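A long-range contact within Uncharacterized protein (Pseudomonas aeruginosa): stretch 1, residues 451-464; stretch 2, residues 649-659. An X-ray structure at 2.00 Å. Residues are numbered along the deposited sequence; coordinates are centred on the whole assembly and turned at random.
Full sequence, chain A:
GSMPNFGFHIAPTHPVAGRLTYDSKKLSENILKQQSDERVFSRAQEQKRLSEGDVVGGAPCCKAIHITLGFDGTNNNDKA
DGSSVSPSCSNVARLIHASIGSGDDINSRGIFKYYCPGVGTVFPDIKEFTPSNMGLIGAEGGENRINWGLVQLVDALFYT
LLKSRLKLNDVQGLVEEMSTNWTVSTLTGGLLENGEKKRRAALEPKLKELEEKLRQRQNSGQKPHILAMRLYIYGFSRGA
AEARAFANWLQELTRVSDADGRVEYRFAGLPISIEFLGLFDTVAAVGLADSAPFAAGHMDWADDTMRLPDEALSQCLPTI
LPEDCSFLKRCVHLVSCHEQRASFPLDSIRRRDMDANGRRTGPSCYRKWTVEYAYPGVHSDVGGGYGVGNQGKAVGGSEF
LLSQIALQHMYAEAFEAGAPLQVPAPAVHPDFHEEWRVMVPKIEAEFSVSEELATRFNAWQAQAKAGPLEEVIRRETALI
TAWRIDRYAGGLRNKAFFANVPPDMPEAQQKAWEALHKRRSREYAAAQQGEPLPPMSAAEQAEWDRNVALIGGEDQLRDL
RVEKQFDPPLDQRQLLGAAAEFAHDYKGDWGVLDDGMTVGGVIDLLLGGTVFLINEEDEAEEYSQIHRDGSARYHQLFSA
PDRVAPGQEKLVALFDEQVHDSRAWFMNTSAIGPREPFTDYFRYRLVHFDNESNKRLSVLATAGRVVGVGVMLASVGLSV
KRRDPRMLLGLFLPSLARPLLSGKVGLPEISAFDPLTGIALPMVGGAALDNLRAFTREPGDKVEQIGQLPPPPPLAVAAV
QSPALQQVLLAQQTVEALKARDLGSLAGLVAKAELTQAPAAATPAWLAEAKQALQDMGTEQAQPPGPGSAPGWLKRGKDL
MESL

Stretch 1, residues 451-464: EELATRFNAWQAQA
Stretch 2 (649-659) EKLVALFDEQV

Two helices, 451-463 and 649-657, cross steeply: their N-to-C directions make an angle of 111° (signed -111°), and their axes approach to 8.0 Å. At the crossing, Arg456 CA lies 5.0 Å from Lys650 CA and Ala459 CA 5.6 Å from Leu651 CA. Ala459 points toward the partner, and its lone methyl packs directly on the second helix, CB meeting Lys650 CB at 3.8 Å.

Arg456 organizes the contact. Its CA-to-CB bond runs sideways, but an m, t, t chain (chi4 -166°) extends the guanidinium along the second helix to its C-terminal end. There NH1 donates to Glu657 OE1 at 2.7 Å, a salt bridge, and to Gln658 OE1 at 3.0 Å; NH2 adds a weak bond to Glu657 OE1 at 3.1 Å. Both acceptors lie near the guanidinium plane, leaving one face to Ala653, whose CB packs 3.8 Å from Arg456 CZ. Glu657 (m, t) and Gln658 (chi1 -93°, between wells; chi2 p) both point toward the first helix. A water donates to Glu452 OE2 (2.5 Å) and Glu657 OE1 (3.2 Å), linking two carboxylates whose OE2 and OE1 stand 4.2 Å apart. Arg456 NE is buried without a partner.

The packing is reciprocal: Arg456 sits among Lys650, Ala653, Leu654 and Glu657, while Lys650 (m, m, t, t) sits among Glu452, Thr455, Arg456 and Ala459. Lys650 contributes its aliphatic length, CE touching Thr455 CG2 at 3.6 Å.

On the apolar side, Trp460 (t, chi2 86°) places CB 3.6 Å from Leu654 CD2 and its ring edge at Leu651, CD1 to CD1 4.0 Å. Leu651 and Leu654 share t, p rotamers; Leu654 CD1 also reaches Arg456 CB at 3.5 Å. Leu453, also t, p, brings CD1 to Gln658 CG at 3.8 Å. Together the stretches bury 652 Å².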

# COMPACT_ATOMS: atom_id res chain seq x y z
N GLU A 451 0.92 25.08 14.58
CA GLU A 451 0.71 24.75 15.97
C GLU A 451 -0.72 24.28 16.22
O GLU A 451 -0.96 23.51 17.14
CB GLU A 451 1.15 25.88 16.92
CG GLU A 451 0.16 27.00 17.12
CD GLU A 451 0.59 27.96 18.24
OE1 GLU A 451 1.81 28.05 18.51
OE2 GLU A 451 -0.30 28.61 18.84
N GLU A 452 -1.68 24.73 15.40
CA GLU A 452 -3.06 24.28 15.57
C GLU A 452 -3.13 22.77 15.31
O GLU A 452 -3.71 22.00 16.10
CB GLU A 452 -3.98 25.04 14.61
CG GLU A 452 -5.46 24.68 14.67
CD GLU A 452 -6.31 25.57 13.74
OE1 GLU A 452 -6.68 26.69 14.16
OE2 GLU A 452 -6.62 25.15 12.58
N LEU A 453 -2.49 22.35 14.22
CA LEU A 453 -2.36 20.94 13.90
C LEU A 453 -1.68 20.20 15.04
O LEU A 453 -2.21 19.19 15.52
CB LEU A 453 -1.60 20.75 12.57
CG LEU A 453 -1.26 19.30 12.21
CD1 LEU A 453 -2.53 18.47 12.10
CD2 LEU A 453 -0.39 19.18 10.95
N ALA A 454 -0.53 20.69 15.50
CA ALA A 454 0.16 20.01 16.60
C ALA A 454 -0.74 19.84 17.83
O ALA A 454 -0.76 18.78 18.45
CB ALA A 454 1.43 20.75 16.98
N THR A 455 -1.49 20.88 18.17
CA THR A 455 -2.33 20.87 19.35
C THR A 455 -3.45 19.83 19.25
O THR A 455 -3.70 19.07 20.19
CB THR A 455 -2.96 22.25 19.53
OG1 THR A 455 -1.96 23.18 19.97
CG2 THR A 455 -4.06 22.19 20.56
N ARG A 456 -4.11 19.80 18.10
CA ARG A 456 -5.19 18.85 17.85
C ARG A 456 -4.70 17.40 17.83
O ARG A 456 -5.31 16.48 18.44
CB ARG A 456 -5.88 19.22 16.53
CG ARG A 456 -6.63 20.58 16.61
CD ARG A 456 -7.10 21.06 15.24
NE ARG A 456 -7.83 22.32 15.31
CZ ARG A 456 -8.57 22.81 14.31
NH1 ARG A 456 -8.68 22.15 13.18
NH2 ARG A 456 -9.19 23.98 14.45
N PHE A 457 -3.59 17.20 17.14
CA PHE A 457 -2.97 15.89 17.14
C PHE A 457 -2.68 15.48 18.58
O PHE A 457 -3.04 14.40 19.01
CB PHE A 457 -1.67 15.89 16.33
CG PHE A 457 -0.90 14.62 16.46
CD1 PHE A 457 0.02 14.46 17.49
CD2 PHE A 457 -1.12 13.58 15.58
CE1 PHE A 457 0.71 13.27 17.63
CE2 PHE A 457 -0.42 12.39 15.70
CZ PHE A 457 0.50 12.24 16.73
N ASN A 458 -2.01 16.34 19.33
CA ASN A 458 -1.69 16.00 20.71
C ASN A 458 -2.92 15.73 21.59
O ASN A 458 -2.84 14.97 22.54
CB ASN A 458 -0.77 17.06 21.31
CG ASN A 458 0.62 17.04 20.68
OD1 ASN A 458 1.09 16.00 20.23
ND2 ASN A 458 1.27 18.21 20.63
N ALA A 459 -4.07 16.33 21.27
CA ALA A 459 -5.27 16.00 22.04
C ALA A 459 -5.65 14.54 21.77
O ALA A 459 -5.96 13.75 22.69
CB ALA A 459 -6.42 16.93 21.69
N TRP A 460 -5.61 14.18 20.49
CA TRP A 460 -5.80 12.78 20.15
C TRP A 460 -4.77 11.89 20.86
O TRP A 460 -5.12 10.89 21.49
CB TRP A 460 -5.74 12.55 18.64
CG TRP A 460 -5.98 11.12 18.32
CD1 TRP A 460 -7.19 10.52 18.14
CD2 TRP A 460 -5.00 10.10 18.20
NE1 TRP A 460 -7.01 9.18 17.88
CE2 TRP A 460 -5.67 8.90 17.91
CE3 TRP A 460 -3.60 10.08 18.29
CZ2 TRP A 460 -5.00 7.68 17.72
CZ3 TRP A 460 -2.93 8.88 18.11
CH2 TRP A 460 -3.63 7.70 17.82
N GLN A 461 -3.50 12.25 20.77
CA GLN A 461 -2.44 11.42 21.30
C GLN A 461 -2.63 11.18 22.78
O GLN A 461 -2.43 10.07 23.28
CB GLN A 461 -1.09 12.06 21.04
CG GLN A 461 0.09 11.13 21.25
CD GLN A 461 0.48 10.98 22.71
OE1 GLN A 461 0.26 11.88 23.53
NE2 GLN A 461 1.07 9.83 23.04
N ALA A 462 -3.05 12.23 23.48
CA ALA A 462 -3.24 12.18 24.92
C ALA A 462 -4.47 11.37 25.36
O ALA A 462 -4.44 10.77 26.44
CB ALA A 462 -3.28 13.60 25.51
N GLN A 463 -5.54 11.34 24.56
CA GLN A 463 -6.70 10.52 24.96
C GLN A 463 -6.55 9.04 24.61
O GLN A 463 -7.27 8.19 25.13
CB GLN A 463 -8.00 11.03 24.34
CG GLN A 463 -8.03 10.98 22.80
CD GLN A 463 -8.45 9.64 22.23
OE1 GLN A 463 -9.33 8.95 22.77
NE2 GLN A 463 -7.81 9.25 21.13
N ALA A 464 -5.63 8.75 23.70
CA ALA A 464 -5.48 7.40 23.21
C ALA A 464 -4.94 6.51 24.32
O ALA A 464 -4.10 6.95 25.13
CB ALA A 464 -4.55 7.38 22.00
N GLU A 649 -12.81 19.82 22.80
CA GLU A 649 -12.93 20.67 21.62
C GLU A 649 -11.86 20.37 20.59
O GLU A 649 -12.14 20.24 19.40
CB GLU A 649 -12.84 22.15 22.02
CG GLU A 649 -14.01 22.64 22.85
CD GLU A 649 -13.89 22.24 24.32
OE1 GLU A 649 -12.76 22.04 24.82
OE2 GLU A 649 -14.95 22.10 24.97
N LYS A 650 -10.63 20.27 21.06
CA LYS A 650 -9.51 20.07 20.16
C LYS A 650 -9.63 18.72 19.45
O LYS A 650 -9.33 18.62 18.25
CB LYS A 650 -8.19 20.24 20.92
CG LYS A 650 -7.81 21.71 21.16
CD LYS A 650 -7.85 22.51 19.85
CE LYS A 650 -7.20 23.90 19.97
NZ LYS A 650 -7.17 24.64 18.66
N LEU A 651 -10.12 17.70 20.16
CA LEU A 651 -10.33 16.38 19.59
C LEU A 651 -11.41 16.38 18.49
O LEU A 651 -11.16 15.93 17.34
CB LEU A 651 -10.69 15.39 20.70
CG LEU A 651 -10.89 13.93 20.28
CD1 LEU A 651 -9.60 13.37 19.65
CD2 LEU A 651 -11.33 13.08 21.47
N VAL A 652 -12.60 16.89 18.84
CA VAL A 652 -13.68 17.03 17.87
C VAL A 652 -13.23 17.85 16.64
O VAL A 652 -13.54 17.49 15.51
CB VAL A 652 -14.99 17.61 18.49
CG1 VAL A 652 -16.06 17.80 17.41
CG2 VAL A 652 -15.53 16.68 19.57
N ALA A 653 -12.47 18.92 16.87
CA ALA A 653 -11.96 19.73 15.76
C ALA A 653 -10.96 18.97 14.89
O ALA A 653 -10.91 19.18 13.67
CB ALA A 653 -11.34 21.02 16.27
N LEU A 654 -10.17 18.09 15.49
CA LEU A 654 -9.29 17.23 14.69
C LEU A 654 -10.11 16.36 13.75
O LEU A 654 -9.79 16.25 12.57
CB LEU A 654 -8.44 16.33 15.58
CG LEU A 654 -7.40 15.49 14.84
CD1 LEU A 654 -6.17 16.33 14.50
CD2 LEU A 654 -6.98 14.27 15.67
N PHE A 655 -11.17 15.74 14.26
CA PHE A 655 -12.01 14.92 13.36
C PHE A 655 -12.77 15.72 12.32
O PHE A 655 -12.95 15.26 11.17
CB PHE A 655 -12.96 14.00 14.14
CG PHE A 655 -12.25 12.86 14.82
CD1 PHE A 655 -11.92 11.72 14.11
CD2 PHE A 655 -11.91 12.94 16.15
CE1 PHE A 655 -11.25 10.66 14.72
CE2 PHE A 655 -11.24 11.89 16.78
CZ PHE A 655 -10.91 10.75 16.05
N ASP A 656 -13.23 16.91 12.71
CA ASP A 656 -13.88 17.85 11.78
C ASP A 656 -12.99 18.31 10.62
O ASP A 656 -13.40 18.23 9.47
CB ASP A 656 -14.35 19.09 12.53
CG ASP A 656 -15.64 18.90 13.29
OD1 ASP A 656 -16.14 17.75 13.44
OD2 ASP A 656 -16.17 19.92 13.77
N GLU A 657 -11.79 18.79 10.94
CA GLU A 657 -10.95 19.51 9.98
C GLU A 657 -9.62 18.83 9.59
O GLU A 657 -8.88 19.34 8.76
CB GLU A 657 -10.64 20.93 10.51
CG GLU A 657 -11.88 21.81 10.73
CD GLU A 657 -11.51 23.23 11.12
OE1 GLU A 657 -10.37 23.46 11.58
OE2 GLU A 657 -12.36 24.13 10.95
N GLN A 658 -9.32 17.67 10.18
CA GLN A 658 -8.08 16.97 9.81
C GLN A 658 -8.30 15.55 9.29
O GLN A 658 -7.69 15.16 8.29
CB GLN A 658 -7.10 16.97 10.99
CG GLN A 658 -6.10 18.15 10.95
CD GLN A 658 -6.72 19.50 11.31
OE1 GLN A 658 -7.59 19.58 12.17
NE2 GLN A 658 -6.25 20.56 10.66
N VAL A 659 -9.20 14.81 9.93
CA VAL A 659 -9.43 13.41 9.61
C VAL A 659 -10.35 13.25 8.41
O VAL A 659 -11.50 13.71 8.42
CB VAL A 659 -9.99 12.64 10.82
CG1 VAL A 659 -10.35 11.19 10.44
CG2 VAL A 659 -8.97 12.66 11.97
O HOH W 1 -7.36 23.83 10.58